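Long-range contacts in tyrocidine synthetase 3 (Brevibacillus brevis, PDB 2JGP), which takes part in nonribosomal synthesis of the antibiotic tyrocidine, here as a peptidyl carrier and condensation bidomain that forms a peptide bond: residues A44-L48 with P60-L64; V339-Y344 with L514-M519; A310-T315 with E471-M476. All coordinates share one frame; numbering follows the deposited sequence.

Interaction 1: residues A44-L48 with P60-L64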
ATOM      1  N   ALA A  44     -26.878 -21.174  -7.587  1.00 64.76           N
ATOM      2  CA  ALA A  44     -26.991 -19.716  -7.425  1.00 65.01           C
ATOM      3  C   ALA A  44     -27.366 -19.366  -5.986  1.00 65.14           C
ATOM      4  O   ALA A  44     -26.803 -18.442  -5.401  1.00 65.59           O
ATOM      5  CB  ALA A  44     -28.017 -19.138  -8.395  1.00 64.90           C
ATOM      6  N   MET A  45     -28.309 -20.110  -5.416  1.00 65.60           N
ATOM      7  CA  MET A  45     -28.686 -19.932  -4.013  1.00 65.92           C
ATOM      8  C   MET A  45     -27.515 -20.246  -3.071  1.00 65.90           C
ATOM      9  O   MET A  45     -27.353 -19.589  -2.036  1.00 65.90           O
ATOM     10  CB  MET A  45     -29.920 -20.774  -3.671  1.00 66.33           C
ATOM     11  CG  MET A  45     -31.194 -20.226  -4.307  1.00 67.25           C
ATOM     12  SD  MET A  45     -32.694 -21.125  -3.900  1.00 70.12           S
ATOM     13  CE  MET A  45     -32.357 -22.737  -4.603  1.00 70.34           C
ATOM     14  N   ARG A  46     -26.692 -21.225  -3.439  1.00 65.64           N
ATOM     15  CA  ARG A  46     -25.479 -21.534  -2.677  1.00 65.72           C
ATOM     16  C   ARG A  46     -24.458 -20.388  -2.723  1.00 65.49           C
ATOM     17  O   ARG A  46     -23.780 -20.128  -1.730  1.00 65.28           O
ATOM     18  CB  ARG A  46     -24.825 -22.821  -3.180  1.00 65.93           C
ATOM     19  CG  ARG A  46     -25.567 -24.089  -2.823  1.00 67.02           C
ATOM     20  CD  ARG A  46     -24.944 -25.276  -3.535  1.00 68.67           C
ATOM     21  NE  ARG A  46     -25.386 -26.558  -2.993  1.00 69.86           N
ATOM     22  CZ  ARG A  46     -25.154 -27.744  -3.556  1.00 70.66           C
ATOM     23  NH1 ARG A  46     -24.483 -27.840  -4.703  1.00 71.00           N
ATOM     24  NH2 ARG A  46     -25.604 -28.847  -2.972  1.00 71.07           N
ATOM     25  N   VAL A  47     -24.343 -19.716  -3.868  1.00 65.18           N
ATOM     26  CA  VAL A  47     -23.465 -18.543  -3.982  1.00 65.21           C
ATOM     27  C   VAL A  47     -23.941 -17.430  -3.046  1.00 65.35           C
ATOM     28  O   VAL A  47     -23.138 -16.811  -2.345  1.00 65.36           O
ATOM     29  CB  VAL A  47     -23.384 -18.011  -5.429  1.00 65.24           C
ATOM     30  CG1 VAL A  47     -22.747 -16.614  -5.464  1.00 65.32           C
ATOM     31  CG2 VAL A  47     -22.597 -18.977  -6.305  1.00 65.08           C
ATOM     32  N   LEU A  48     -25.249 -17.191  -3.033  1.00 65.30           N
ATOM     33  CA  LEU A  48     -25.841 -16.198  -2.140  1.00 65.56           C
ATOM     34  C   LEU A  48     -25.553 -16.537  -0.678  1.00 65.65           C
ATOM     35  O   LEU A  48     -25.182 -15.662   0.112  1.00 65.11           O
ATOM     36  CB  LEU A  48     -27.354 -16.107  -2.358  1.00 65.72           C
ATOM     37  CG  LEU A  48     -27.836 -15.784  -3.776  1.00 66.00           C
ATOM     38  CD1 LEU A  48     -29.345 -15.668  -3.792  1.00 67.81           C
ATOM     39  CD2 LEU A  48     -27.187 -14.519  -4.310  1.00 67.55           C
ATOM     40  N   PRO A  60     -29.552 -10.297  -3.373  1.00 65.84           N
ATOM     41  CA  PRO A  60     -30.835 -10.892  -3.737  1.00 65.71           C
ATOM     42  C   PRO A  60     -30.659 -11.841  -4.912  1.00 65.54           C
ATOM     43  O   PRO A  60     -29.834 -11.581  -5.784  1.00 65.02           O
ATOM     44  CB  PRO A  60     -31.687  -9.683  -4.144  1.00 65.81           C
ATOM     45  CG  PRO A  60     -31.005  -8.499  -3.552  1.00 65.62           C
ATOM     46  CD  PRO A  60     -29.557  -8.834  -3.547  1.00 65.91           C
ATOM     47  N   LEU A  61     -31.418 -12.933  -4.937  1.00 65.51           N
ATOM     48  CA  LEU A  61     -31.311 -13.892  -6.034  1.00 65.62           C
ATOM     49  C   LEU A  61     -31.616 -13.212  -7.365  1.00 65.63           C
ATOM     50  O   LEU A  61     -30.953 -13.472  -8.362  1.00 65.73           O
ATOM     51  CB  LEU A  61     -32.238 -15.086  -5.810  1.00 65.65           C
ATOM     52  CG  LEU A  61     -32.114 -16.248  -6.798  1.00 65.91           C
ATOM     53  CD1 LEU A  61     -30.688 -16.799  -6.817  1.00 66.10           C
ATOM     54  CD2 LEU A  61     -33.120 -17.341  -6.456  1.00 65.13           C
ATOM     55  N   ARG A  62     -32.615 -12.335  -7.363  1.00 65.73           N
ATOM     56  CA  ARG A  62     -32.974 -11.541  -8.546  1.00 66.01           C
ATOM     57  C   ARG A  62     -31.801 -10.791  -9.171  1.00 65.60           C
ATOM     58  O   ARG A  62     -31.733 -10.657 -10.391  1.00 65.10           O
ATOM     59  CB  ARG A  62     -34.097 -10.537  -8.239  1.00 66.27           C
ATOM     60  CG  ARG A  62     -34.052  -9.881  -6.867  1.00 68.36           C
ATOM     61  CD  ARG A  62     -34.805 -10.704  -5.798  1.00 70.46           C
ATOM     62  NE  ARG A  62     -35.868  -9.932  -5.150  1.00 72.50           N
ATOM     63  CZ  ARG A  62     -36.935 -10.461  -4.545  1.00 73.49           C
ATOM     64  NH1 ARG A  62     -37.111 -11.781  -4.476  1.00 73.79           N
ATOM     65  NH2 ARG A  62     -37.841  -9.658  -4.000  1.00 74.05           N
ATOM     66  N   ILE A  63     -30.894 -10.294  -8.334  1.00 65.36           N
ATOM     67  CA  ILE A  63     -29.729  -9.557  -8.812  1.00 65.28           C
ATOM     68  C   ILE A  63     -28.694 -10.472  -9.477  1.00 65.36           C
ATOM     69  O   ILE A  63     -28.084 -10.092 -10.479  1.00 65.40           O
ATOM     70  CB  ILE A  63     -29.072  -8.759  -7.664  1.00 65.31           C
ATOM     71  CG1 ILE A  63     -30.031  -7.672  -7.161  1.00 65.24           C
ATOM     72  CG2 ILE A  63     -27.769  -8.143  -8.118  1.00 65.19           C
ATOM     73  CD1 ILE A  63     -30.394  -6.629  -8.206  1.00 65.58           C
ATOM     74  N   LEU A  64     -28.493 -11.670  -8.933  1.00 65.40           N
ATOM     75  CA  LEU A  64     -27.600 -12.645  -9.567  1.00 65.60           C
ATOM     76  C   LEU A  64     -28.109 -13.013 -10.963  1.00 65.57           C
ATOM     77  O   LEU A  64     -27.328 -13.146 -11.905  1.00 65.35           O
ATOM     78  CB  LEU A  64     -27.450 -13.899  -8.703  1.00 65.60           C
ATOM     79  CG  LEU A  64     -26.541 -15.015  -9.229  1.00 66.89           C
ATOM     80  CD1 LEU A  64     -25.211 -14.490  -9.766  1.00 68.19           C
ATOM     81  CD2 LEU A  64     -26.293 -16.054  -8.135  1.00 69.59           C
TER
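L48 and L61 meet with their side chains at about a right angle, and L48 CD1 makes the tight contacts between them. This methyl is pressed over the base of L61, with L48 CD1 3.5 Å from L61 CA, while L61 CD1 lies equally close to it; both pairs are tighter than ordinary van der Waals contact. With CG anti to the backbone N (chi1 -173°), the L61 branch reaches the neighbouring helix. There its two methyls divide the surface: L61 CD1 rests 3.9 Å from A44 CB, and L61 CD2 comes to M45 CG at 4.1 Å on the more open side. One turn on, L64 drives CD2 onto A44 CB at 3.5 Å, so A44 CB touches the ends of both leucines. L48 CD2 closes on the same methyl, L64 CD2, at 4.2 Å. The contact joins helix 41-55 to the short helix 61-66 of the carrier domain; A44 also touches F34, and L64 touches L73 of helix 70-79. No hydrogen bond crosses between the two segments; the contact rests on dispersion and the close fit of aliphatic groups.

Interaction 2: residues V339-Y344 with L514-M519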
ATOM      1  N   VAL A 339      11.498 -16.921  -4.909  1.00 57.31           N
ATOM      2  CA  VAL A 339      12.528 -17.912  -5.271  1.00 57.77           C
ATOM      3  C   VAL A 339      13.947 -17.367  -5.022  1.00 57.70           C
ATOM      4  O   VAL A 339      14.831 -18.111  -4.599  1.00 57.79           O
ATOM      5  CB  VAL A 339      12.359 -18.520  -6.707  1.00 58.19           C
ATOM      6  CG1 VAL A 339      11.464 -17.681  -7.600  1.00 59.39           C
ATOM      7  CG2 VAL A 339      13.716 -18.803  -7.370  1.00 57.72           C
ATOM      8  N   LEU A 340      14.139 -16.067  -5.245  1.00 57.52           N
ATOM      9  CA  LEU A 340      15.403 -15.392  -4.926  1.00 57.61           C
ATOM     10  C   LEU A 340      15.741 -15.567  -3.445  1.00 57.22           C
ATOM     11  O   LEU A 340      16.837 -16.013  -3.095  1.00 57.09           O
ATOM     12  CB  LEU A 340      15.306 -13.900  -5.257  1.00 57.77           C
ATOM     13  CG  LEU A 340      16.564 -13.066  -5.564  1.00 59.17           C
ATOM     14  CD1 LEU A 340      16.459 -11.700  -4.914  1.00 58.47           C
ATOM     15  CD2 LEU A 340      17.870 -13.731  -5.195  1.00 59.86           C
ATOM     16  N   LEU A 341      14.786 -15.221  -2.584  1.00 56.99           N
ATOM     17  CA  LEU A 341      14.967 -15.340  -1.137  1.00 56.91           C
ATOM     18  C   LEU A 341      15.158 -16.796  -0.716  1.00 56.88           C
ATOM     19  O   LEU A 341      15.980 -17.089   0.150  1.00 56.49           O
ATOM     20  CB  LEU A 341      13.772 -14.735  -0.387  1.00 56.90           C
ATOM     21  CG  LEU A 341      13.528 -13.226  -0.530  1.00 56.86           C
ATOM     22  CD1 LEU A 341      12.253 -12.836   0.193  1.00 56.48           C
ATOM     23  CD2 LEU A 341      14.715 -12.420  -0.018  1.00 55.98           C
ATOM     24  N   ALA A 342      14.386 -17.697  -1.323  1.00 56.91           N
ATOM     25  CA  ALA A 342      14.482 -19.130  -1.036  1.00 57.27           C
ATOM     26  C   ALA A 342      15.890 -19.670  -1.293  1.00 57.50           C
ATOM     27  O   ALA A 342      16.405 -20.482  -0.521  1.00 57.78           O
ATOM     28  CB  ALA A 342      13.461 -19.906  -1.860  1.00 57.24           C
ATOM     29  N   LYS A 343      16.507 -19.213  -2.378  1.00 57.77           N
ATOM     30  CA  LYS A 343      17.849 -19.666  -2.743  1.00 58.14           C
ATOM     31  C   LYS A 343      18.925 -19.061  -1.839  1.00 57.84           C
ATOM     32  O   LYS A 343      19.844 -19.761  -1.411  1.00 58.25           O
ATOM     33  CB  LYS A 343      18.132 -19.373  -4.219  1.00 58.23           C
ATOM     34  CG  LYS A 343      17.390 -20.319  -5.156  1.00 59.67           C
ATOM     35  CD  LYS A 343      17.735 -20.086  -6.617  1.00 60.57           C
ATOM     36  CE  LYS A 343      16.914 -20.994  -7.516  1.00 61.61           C
ATOM     37  NZ  LYS A 343      17.224 -22.431  -7.279  1.00 62.58           N
ATOM     38  N   TYR A 344      18.805 -17.771  -1.535  1.00 57.84           N
ATOM     39  CA  TYR A 344      19.729 -17.116  -0.604  1.00 57.59           C
ATOM     40  C   TYR A 344      19.610 -17.683   0.806  1.00 57.44           C
ATOM     41  O   TYR A 344      20.618 -17.969   1.453  1.00 57.21           O
ATOM     42  CB  TYR A 344      19.510 -15.593  -0.588  1.00 57.80           C
ATOM     43  CG  TYR A 344      20.416 -14.875  -1.550  1.00 57.73           C
ATOM     44  CD1 TYR A 344      20.172 -14.903  -2.911  1.00 57.82           C
ATOM     45  CD2 TYR A 344      21.552 -14.209  -1.098  1.00 58.95           C
ATOM     46  CE1 TYR A 344      21.013 -14.266  -3.805  1.00 58.65           C
ATOM     47  CE2 TYR A 344      22.408 -13.572  -1.979  1.00 58.99           C
ATOM     48  CZ  TYR A 344      22.135 -13.604  -3.334  1.00 59.02           C
ATOM     49  OH  TYR A 344      22.984 -12.967  -4.214  1.00 58.53           O
ATOM     50  N   LEU A 514      11.974 -25.148  -9.434  1.00 62.48           N
ATOM     51  CA  LEU A 514      12.689 -24.134  -8.657  1.00 62.79           C
ATOM     52  C   LEU A 514      14.139 -24.529  -8.365  1.00 63.34           C
ATOM     53  O   LEU A 514      15.044 -23.701  -8.478  1.00 63.20           O
ATOM     54  CB  LEU A 514      11.952 -23.822  -7.349  1.00 62.72           C
ATOM     55  CG  LEU A 514      10.537 -23.239  -7.448  1.00 62.71           C
ATOM     56  CD1 LEU A 514      10.153 -22.581  -6.131  1.00 62.22           C
ATOM     57  CD2 LEU A 514      10.391 -22.253  -8.606  1.00 62.71           C
ATOM     58  N   GLY A 515      14.354 -25.791  -8.003  1.00 64.12           N
ATOM     59  CA  GLY A 515      15.699 -26.296  -7.726  1.00 64.71           C
ATOM     60  C   GLY A 515      16.630 -26.298  -8.928  1.00 65.41           C
ATOM     61  O   GLY A 515      17.847 -26.225  -8.771  1.00 65.48           O
ATOM     62  N   GLU A 516      16.062 -26.392 -10.128  1.00 66.31           N
ATOM     63  CA  GLU A 516      16.847 -26.401 -11.368  1.00 67.10           C
ATOM     64  C   GLU A 516      17.197 -24.998 -11.868  1.00 67.55           C
ATOM     65  O   GLU A 516      18.016 -24.854 -12.773  1.00 67.39           O
ATOM     66  CB  GLU A 516      16.113 -27.180 -12.472  1.00 67.19           C
ATOM     67  CG  GLU A 516      16.489 -28.652 -12.553  1.00 68.17           C
ATOM     68  CD  GLU A 516      16.109 -29.435 -11.309  1.00 69.12           C
ATOM     69  OE1 GLU A 516      14.896 -29.628 -11.075  1.00 69.50           O
ATOM     70  OE2 GLU A 516      17.027 -29.871 -10.578  1.00 69.35           O
ATOM     71  N   ILE A 517      16.579 -23.969 -11.292  1.00 68.39           N
ATOM     72  CA  ILE A 517      16.897 -22.592 -11.666  1.00 69.06           C
ATOM     73  C   ILE A 517      18.340 -22.286 -11.261  1.00 69.97           C
ATOM     74  O   ILE A 517      18.657 -22.180 -10.072  1.00 70.04           O
ATOM     75  CB  ILE A 517      15.925 -21.569 -11.021  1.00 68.94           C
ATOM     76  CG1 ILE A 517      14.499 -21.788 -11.524  1.00 68.84           C
ATOM     77  CG2 ILE A 517      16.364 -20.148 -11.338  1.00 69.01           C
ATOM     78  CD1 ILE A 517      13.473 -20.851 -10.902  1.00 68.51           C
ATOM     79  N   ASP A 518      19.216 -22.172 -12.257  1.00 71.08           N
ATOM     80  CA  ASP A 518      20.629 -21.899 -12.015  1.00 71.97           C
ATOM     81  C   ASP A 518      20.840 -20.397 -11.814  1.00 72.55           C
ATOM     82  O   ASP A 518      21.051 -19.647 -12.768  1.00 72.84           O
ATOM     83  CB  ASP A 518      21.491 -22.427 -13.169  1.00 72.09           C
ATOM     84  CG  ASP A 518      22.986 -22.280 -12.910  1.00 72.69           C
ATOM     85  OD1 ASP A 518      23.387 -22.054 -11.745  1.00 73.52           O
ATOM     86  OD2 ASP A 518      23.766 -22.402 -13.878  1.00 73.87           O
ATOM     87  N   MET A 519      20.762 -19.975 -10.559  1.00 73.08           N
ATOM     88  CA  MET A 519      20.982 -18.587 -10.180  1.00 73.49           C
ATOM     89  C   MET A 519      22.474 -18.251 -10.199  1.00 73.93           C
ATOM     90  O   MET A 519      22.845 -17.106 -10.465  1.00 74.09           O
ATOM     91  CB  MET A 519      20.407 -18.364  -8.778  1.00 73.45           C
ATOM     92  CG  MET A 519      20.451 -16.943  -8.263  1.00 73.37           C
ATOM     93  SD  MET A 519      19.978 -16.885  -6.520  1.00 71.80           S
ATOM     94  CE  MET A 519      21.420 -17.608  -5.742  1.00 72.26           C
TER
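K343 and M519, with CA atoms 8.1 Å apart, mark one end of a pairing in which the two segments run in the same general direction; at the other end V339 faces L514, CA to CA at 7.1 Å. Residues 339-344 are plain helix, whereas 514-519 begin as a 3-10 turn and then open into the chain terminus. K343 bridges the gap. Its chain is extended as far as CE and bends only at the last torsion (chi4 -64°), which drops NZ between two carbonyls. L514 O takes K343 NZ at 2.8 Å from a position tilted 26° out of the carbonyl plane, and I517 N reaches the same oxygen from the opposite face, so this acceptor is gripped twice. I517 O receives K343 NZ at 3.1 Å, in plane and on a lone pair. M519 and K343 run alongside each other, pointing opposite ways, with M519 CB 3.8 Å from K343 CD; M519 also crosses Y344 at about a right angle. M519 CE lies 3.9 Å from Y344 CE1, and M519 SD stands 5.0 Å from the centroid of the Y344 ring, 68° off the ring normal, an oblique Met-aromatic contact; F495 meets that ring edge-to-face. Nearer the start of the helical segment, the ends of V339 and I517 meet at CG2 and CD1, 4.1 Å apart. A lysine ammonium bridging a carbonyl of the 3-10 segment and one just after it, beside a Met-aromatic pair, here fastens the C-terminal tail of the condensation domain, after helix 489-508, to helix 329-345.

Interaction 3: residues A310-T315 with E471-M476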
ATOM      1  N   ALA A 310      16.388  -3.627 -15.626  1.00 59.60           N
ATOM      2  CA  ALA A 310      16.130  -4.998 -16.081  1.00 59.62           C
ATOM      3  C   ALA A 310      16.339  -5.156 -17.590  1.00 59.66           C
ATOM      4  O   ALA A 310      16.502  -6.271 -18.086  1.00 60.02           O
ATOM      5  CB  ALA A 310      14.720  -5.416 -15.705  1.00 59.48           C
ATOM      6  N   GLY A 311      16.327  -4.038 -18.313  1.00 59.49           N
ATOM      7  CA  GLY A 311      16.402  -4.050 -19.768  1.00 59.14           C
ATOM      8  C   GLY A 311      15.017  -4.154 -20.384  1.00 58.92           C
ATOM      9  O   GLY A 311      14.100  -4.715 -19.782  1.00 58.76           O
ATOM     10  N   LYS A 312      14.871  -3.615 -21.591  1.00 58.59           N
ATOM     11  CA  LYS A 312      13.589  -3.642 -22.305  1.00 58.42           C
ATOM     12  C   LYS A 312      13.106  -5.053 -22.621  1.00 57.95           C
ATOM     13  O   LYS A 312      11.927  -5.364 -22.445  1.00 57.92           O
ATOM     14  CB  LYS A 312      13.696  -2.858 -23.614  1.00 58.69           C
ATOM     15  CG  LYS A 312      13.803  -1.374 -23.418  1.00 59.57           C
ATOM     16  CD  LYS A 312      13.883  -0.634 -24.735  1.00 60.66           C
ATOM     17  CE  LYS A 312      14.142   0.847 -24.501  1.00 61.41           C
ATOM     18  NZ  LYS A 312      14.327   1.589 -25.776  1.00 62.00           N
ATOM     19  N   ALA A 313      14.015  -5.897 -23.103  1.00 57.48           N
ATOM     20  CA  ALA A 313      13.657  -7.238 -23.567  1.00 57.13           C
ATOM     21  C   ALA A 313      13.075  -8.086 -22.440  1.00 56.89           C
ATOM     22  O   ALA A 313      12.036  -8.722 -22.610  1.00 56.55           O
ATOM     23  CB  ALA A 313      14.873  -7.926 -24.170  1.00 57.06           C
ATOM     24  N   LEU A 314      13.750  -8.094 -21.294  1.00 56.53           N
ATOM     25  CA  LEU A 314      13.283  -8.865 -20.136  1.00 56.56           C
ATOM     26  C   LEU A 314      11.971  -8.328 -19.568  1.00 56.78           C
ATOM     27  O   LEU A 314      11.080  -9.106 -19.187  1.00 56.64           O
ATOM     28  CB  LEU A 314      14.349  -8.876 -19.040  1.00 56.33           C
ATOM     29  CG  LEU A 314      14.036  -9.700 -17.790  1.00 56.13           C
ATOM     30  CD1 LEU A 314      13.610 -11.124 -18.131  1.00 55.91           C
ATOM     31  CD2 LEU A 314      15.264  -9.700 -16.882  1.00 55.56           C
ATOM     32  N   THR A 315      11.858  -7.004 -19.501  1.00 56.85           N
ATOM     33  CA  THR A 315      10.625  -6.362 -19.042  1.00 57.22           C
ATOM     34  C   THR A 315       9.433  -6.818 -19.875  1.00 57.50           C
ATOM     35  O   THR A 315       8.382  -7.145 -19.334  1.00 57.72           O
ATOM     36  CB  THR A 315      10.734  -4.820 -19.096  1.00 57.24           C
ATOM     37  OG1 THR A 315      11.795  -4.394 -18.234  1.00 56.81           O
ATOM     38  CG2 THR A 315       9.427  -4.158 -18.647  1.00 57.51           C
ATOM     39  N   GLU A 471       8.416   0.368 -12.941  1.00 69.47           N
ATOM     40  CA  GLU A 471       8.294   0.389 -14.396  1.00 70.57           C
ATOM     41  C   GLU A 471       8.511   1.818 -14.887  1.00 71.24           C
ATOM     42  O   GLU A 471       7.650   2.673 -14.703  1.00 71.25           O
ATOM     43  CB  GLU A 471       6.924  -0.144 -14.821  1.00 70.69           C
ATOM     44  CG  GLU A 471       6.783  -0.350 -16.319  1.00 71.71           C
ATOM     45  CD  GLU A 471       6.015  -1.611 -16.672  1.00 72.68           C
ATOM     46  OE1 GLU A 471       4.860  -1.776 -16.216  1.00 73.98           O
ATOM     47  OE2 GLU A 471       6.574  -2.439 -17.415  1.00 73.38           O
ATOM     48  N   GLU A 472       9.663   2.062 -15.511  1.00 72.27           N
ATOM     49  CA  GLU A 472      10.140   3.430 -15.780  1.00 73.13           C
ATOM     50  C   GLU A 472       9.895   3.949 -17.198  1.00 73.66           C
ATOM     51  O   GLU A 472      10.367   5.036 -17.535  1.00 74.06           O
ATOM     52  CB  GLU A 472      11.639   3.539 -15.443  1.00 73.31           C
ATOM     53  CG  GLU A 472      11.930   3.753 -13.961  1.00 73.99           C
ATOM     54  CD  GLU A 472      11.619   5.166 -13.478  1.00 74.85           C
ATOM     55  OE1 GLU A 472      11.122   5.992 -14.277  1.00 75.70           O
ATOM     56  OE2 GLU A 472      11.878   5.453 -12.288  1.00 75.75           O
ATOM     57  N   ARG A 473       9.157   3.184 -18.005  1.00 74.00           N
ATOM     58  CA  ARG A 473       8.758   3.549 -19.382  1.00 74.29           C
ATOM     59  C   ARG A 473       9.656   2.892 -20.441  1.00 74.02           C
ATOM     60  O   ARG A 473       9.152   2.313 -21.401  1.00 74.18           O
ATOM     61  CB  ARG A 473       8.627   5.077 -19.605  1.00 74.66           C
ATOM     62  CG  ARG A 473       9.837   5.788 -20.245  1.00 75.61           C
ATOM     63  CD  ARG A 473       9.830   7.289 -19.984  1.00 77.20           C
ATOM     64  NE  ARG A 473      11.062   7.919 -20.459  1.00 78.47           N
ATOM     65  CZ  ARG A 473      11.415   9.185 -20.228  1.00 79.46           C
ATOM     66  NH1 ARG A 473      10.632   9.995 -19.517  1.00 79.88           N
ATOM     67  NH2 ARG A 473      12.564   9.649 -20.711  1.00 79.64           N
ATOM     68  N   GLU A 474      10.973   2.969 -20.256  1.00 73.64           N
ATOM     69  CA  GLU A 474      11.917   2.317 -21.167  1.00 73.35           C
ATOM     70  C   GLU A 474      12.535   1.054 -20.557  1.00 72.64           C
ATOM     71  O   GLU A 474      13.336   0.387 -21.203  1.00 72.70           O
ATOM     72  CB  GLU A 474      12.999   3.295 -21.665  1.00 73.57           C
ATOM     73  CG  GLU A 474      14.071   3.714 -20.659  1.00 74.29           C
ATOM     74  CD  GLU A 474      13.589   4.779 -19.693  1.00 75.56           C
ATOM     75  OE1 GLU A 474      14.061   5.933 -19.787  1.00 76.15           O
ATOM     76  OE2 GLU A 474      12.730   4.460 -18.844  1.00 76.16           O
ATOM     77  N   GLU A 475      12.172   0.744 -19.311  1.00 71.71           N
ATOM     78  CA  GLU A 475      12.459  -0.557 -18.699  1.00 70.80           C
ATOM     79  C   GLU A 475      11.922  -0.613 -17.275  1.00 70.14           C
ATOM     80  O   GLU A 475      11.603   0.413 -16.676  1.00 69.98           O
ATOM     81  CB  GLU A 475      13.963  -0.862 -18.673  1.00 70.72           C
ATOM     82  CG  GLU A 475      14.823   0.225 -18.039  1.00 70.33           C
ATOM     83  CD  GLU A 475      16.279  -0.177 -17.902  1.00 69.68           C
ATOM     84  OE1 GLU A 475      16.606  -1.367 -18.094  1.00 68.69           O
ATOM     85  OE2 GLU A 475      17.104   0.707 -17.598  1.00 69.68           O
ATOM     86  N   MET A 476      11.819  -1.826 -16.746  1.00 69.29           N
ATOM     87  CA  MET A 476      11.594  -2.027 -15.327  1.00 68.67           C
ATOM     88  C   MET A 476      12.945  -1.903 -14.626  1.00 67.66           C
ATOM     89  O   MET A 476      13.938  -2.464 -15.089  1.00 67.29           O
ATOM     90  CB  MET A 476      11.000  -3.412 -15.077  1.00 69.06           C
ATOM     91  CG  MET A 476      10.661  -3.696 -13.625  1.00 70.15           C
ATOM     92  SD  MET A 476      10.376  -5.449 -13.327  1.00 73.08           S
ATOM     93  CE  MET A 476      12.032  -6.102 -13.527  1.00 72.26           C
TER
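A310 and M476 make the close-set end of this contact. A310 N donates to M476 O at 2.8 Å, almost along the C=O axis, and A310 CB touches M476 CE at 3.5 Å; L500 of helix 489-508 packs on the same alanine. Next to it T315 turns OG1 to the side of its backbone N (chi1 -61°), where the hydroxyl does two jobs. T315 OG1 accepts from M476 N at 3.0 Å in a nearly straight bond (167° at the hydrogen) and donates to G311 O, tilted out of that carbonyl's plane and on the face opposite T315 N. The hydroxyl proton is thereby committed, and the first turn of the helix is linked to the backbone of the loop. On the flank of the same threonine, E471 OE2 passes 3.6 Å from T315 CG2 but takes its hydrogen bond from H319 NE2, one turn along the helix. E475 completes this side: its side chain is extended beyond CG, so that E475 OE1 reaches G311 N at 2.7 Å, the N-H at the N-cap position of helix 312-325. A negative charge at the start of a helix would be expected to suit the helix dipole. The loop is the turn of a beta-hairpin, closed by E472 N to E475 O, between antiparallel strands 465-471 and 476-483; strand 303-309 lies alongside the latter, and the A310 N to M476 O bond joins the start of 476-483 to the residues leading into helix 312-325. Away from this polar knot the fit slackens. K312 extends along the exposed edge, bringing K312 CE to within 3.9 Å of E474 CB, and E474 leads its carboxylate away toward R473, at only long salt-bridge range.

Overall arrangement
Interaction 1 stands apart in the carrier domain, its centre 45 Å from those of interactions 2 and 3, which share the condensation domain with about 22 Å between their centres. Those two rest on consecutive helices, 312-325 and 329-345, and both border helix 489-508, yet they do not touch. All three mix buried and open residues, but the chemistry differs: helix on helix in interaction 1 is wholly apolar; in interaction 2 a lysine end seeks loop carbonyls while sulfur, ring and aliphatic groups fill the rest; in interaction 3, where a helix start meets a hairpin turn, backbone N-H groups, a hydroxyl and a carboxylate do most of the holding.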